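Long-range contact in putative fructose-bisphosphate aldolase (Coccidioides immitis, PDB 3PM6), which is a putative class II fructose-bisphosphate aldolase with a TIM-barrel fold and a zinc ion bound by three histidines: residues R131-L136 / V181-N186. Numbering follows the deposited sequence.
Sequences RLTREL and VATGIN
Arg134 and Thr133, neighbours on helix 126-141, meet Ala182, Thr183 and Ile185 in the loop that follows helix 174-181 and leads into strand 187-188, a contact between outer elements of the TIM barrel. The backbones come close at Thr183, whose CB lies 3.9 Å from Arg134 CA, while its CG2 touches Arg134 CB. In Arg134, chi1 (178°) sets CG anti to the backbone N; the chain bends at chi3, and the guanidinium lies next to Ala182 and Thr183, with Thr183 CA 3.9 Å above one face of the group. Ala182 O approaches the guanidinium obliquely and accepts a weak hydrogen bond from Arg134 NH1, 3.2 Å long and bent to 121° at the hydrogen. Ala182 CB lies beside Arg134 NH2. From the preceding position on the helix, Thr133 CG2 packs on Ile185 CG2 at 3.8 Å and lies close to Thr183 OG1. These buried methyls continue into the barrel wall: Thr133 also touches Val119 and Ala149, and Ile185 touches Thr147 and Ala149, on strands 116-119 and 146-149. Both threonine hydroxyls bond back to their own chain, Thr133 OG1 with Asn129 O and Thr183 OG1 with Phe180 O, which probably helps to hold their chi1 rotations, with CG2 turned to the contact. The loop takes its shape from a type I turn from Val181 to Gly184, closed by Gly184 N to Val181 O; Gly184, with positive phi (85°), is where the chain leaves helical conformation. Thr183 O accepts a hydrogen bond from a water, 2.8 Å away, which donates its second hydrogen to Arg134 O, also at 2.8 Å.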
loop_
_atom_site.group_PDB
_atom_site.type_symbol
_atom_site.label_atom_id
_atom_site.label_comp_id
_atom_site.label_asym_id
_atom_site.label_seq_id
_atom_site.Cartn_x
_atom_site.Cartn_y
_atom_site.Cartn_z
ATOM N N ARG A 131 -7.311 33.748 2.564
ATOM C CA ARG A 131 -5.932 34.172 2.338
ATOM C C ARG A 131 -5.024 32.981 2.066
ATOM O O ARG A 131 -4.315 32.945 1.060
ATOM C CB ARG A 131 -5.402 34.972 3.546
ATOM C CG ARG A 131 -4.068 35.696 3.287
ATOM C CD ARG A 131 -3.443 36.311 4.562
ATOM N NE ARG A 131 -3.056 35.308 5.563
ATOM C CZ ARG A 131 -1.952 34.575 5.496
ATOM N NH1 ARG A 131 -1.107 34.704 4.477
ATOM N NH2 ARG A 131 -1.677 33.712 6.443
ATOM N N LEU A 132 -5.008 32.029 2.992
ATOM C CA LEU A 132 -4.200 30.838 2.799
ATOM C C LEU A 132 -4.673 30.033 1.565
ATOM O O LEU A 132 -3.844 29.550 0.800
ATOM C CB LEU A 132 -4.225 29.958 4.045
ATOM C CG LEU A 132 -3.590 30.549 5.297
ATOM C CD1 LEU A 132 -4.080 29.760 6.527
ATOM C CD2 LEU A 132 -2.040 30.593 5.166
ATOM N N THR A 133 -5.997 29.889 1.378
ATOM C CA THR A 133 -6.508 29.123 0.215
ATOM C C THR A 133 -5.990 29.743 -1.097
ATOM O O THR A 133 -5.462 29.046 -1.956
ATOM C CB THR A 133 -8.057 28.980 0.199
ATOM O OG1 THR A 133 -8.490 28.252 1.355
ATOM C CG2 THR A 133 -8.536 28.232 -1.060
ATOM N N ARG A 134 -6.106 31.060 -1.238
ATOM C CA ARG A 134 -5.627 31.727 -2.480
ATOM C C ARG A 134 -4.156 31.401 -2.785
ATOM O O ARG A 134 -3.806 31.018 -3.892
ATOM C CB ARG A 134 -5.822 33.233 -2.391
ATOM C CG ARG A 134 -5.323 34.017 -3.605
ATOM C CD ARG A 134 -5.624 35.510 -3.417
ATOM N NE ARG A 134 -7.068 35.775 -3.360
ATOM C CZ ARG A 134 -7.857 35.935 -4.427
ATOM N NH1 ARG A 134 -7.359 35.866 -5.671
ATOM N NH2 ARG A 134 -9.153 36.159 -4.250
ATOM N N GLU A 135 -3.299 31.527 -1.787
ATOM C CA GLU A 135 -1.892 31.295 -2.021
ATOM C C GLU A 135 -1.539 29.831 -2.182
ATOM O O GLU A 135 -0.628 29.508 -2.942
ATOM C CB GLU A 135 -1.018 32.045 -1.000
ATOM C CG GLU A 135 -0.636 31.356 0.266
ATOM C CD GLU A 135 0.390 32.200 1.066
ATOM O OE1 GLU A 135 0.013 32.759 2.120
ATOM O OE2 GLU A 135 1.568 32.318 0.637
ATOM N N LEU A 136 -2.268 28.941 -1.501
ATOM C CA LEU A 136 -2.017 27.529 -1.657
ATOM C C LEU A 136 -2.537 26.975 -2.976
ATOM O O LEU A 136 -1.961 26.021 -3.518
ATOM C CB LEU A 136 -2.535 26.715 -0.452
ATOM C CG LEU A 136 -1.749 26.988 0.829
ATOM C CD1 LEU A 136 -2.568 26.553 2.047
ATOM C CD2 LEU A 136 -0.360 26.360 0.825
ATOM N N VAL A 181 -14.590 31.284 -4.992
ATOM C CA VAL A 181 -14.415 31.098 -6.453
ATOM C C VAL A 181 -13.282 32.003 -7.019
ATOM O O VAL A 181 -12.539 31.591 -7.908
ATOM C CB VAL A 181 -15.755 31.344 -7.218
ATOM C CG1 VAL A 181 -15.530 31.620 -8.707
ATOM C CG2 VAL A 181 -16.715 30.169 -7.052
ATOM N N ALA A 182 -13.173 33.229 -6.508
ATOM C CA ALA A 182 -12.105 34.172 -6.926
ATOM C C ALA A 182 -10.699 33.710 -6.533
ATOM O O ALA A 182 -9.710 34.230 -7.060
ATOM C CB ALA A 182 -12.371 35.595 -6.382
ATOM N N THR A 183 -10.588 32.752 -5.604
ATOM C CA THR A 183 -9.264 32.224 -5.247
ATOM C C THR A 183 -8.730 31.322 -6.328
ATOM O O THR A 183 -7.568 30.974 -6.282
ATOM C CB THR A 183 -9.251 31.404 -3.938
ATOM O OG1 THR A 183 -10.146 30.292 -4.068
ATOM C CG2 THR A 183 -9.659 32.250 -2.750
ATOM N N GLY A 184 -9.571 30.935 -7.293
ATOM C CA GLY A 184 -9.160 29.985 -8.345
ATOM C C GLY A 184 -9.276 28.490 -8.017
ATOM O O GLY A 184 -8.775 27.630 -8.765
ATOM N N ILE A 185 -9.927 28.160 -6.903
ATOM C CA ILE A 185 -10.221 26.737 -6.586
ATOM C C ILE A 185 -11.028 26.121 -7.698
ATOM O O ILE A 185 -11.672 26.834 -8.421
ATOM C CB ILE A 185 -11.093 26.597 -5.348
ATOM C CG1 ILE A 185 -12.396 27.330 -5.610
ATOM C CG2 ILE A 185 -10.351 27.062 -4.141
ATOM C CD1 ILE A 185 -13.189 27.619 -4.407
ATOM N N ASN A 186 -11.014 24.796 -7.832
ATOM C CA ASN A 186 -11.845 24.137 -8.833
ATOM C C ASN A 186 -13.143 23.627 -8.242
ATOM O O ASN A 186 -14.183 23.702 -8.895
ATOM C CB ASN A 186 -11.094 22.985 -9.465
ATOM C CG ASN A 186 -9.779 23.433 -10.092
ATOM O OD1 ASN A 186 -8.685 23.185 -9.539
ATOM N ND2 ASN A 186 -9.877 24.129 -11.234
HETATM O O HOH W 1 -4.800 31.432 -6.450
#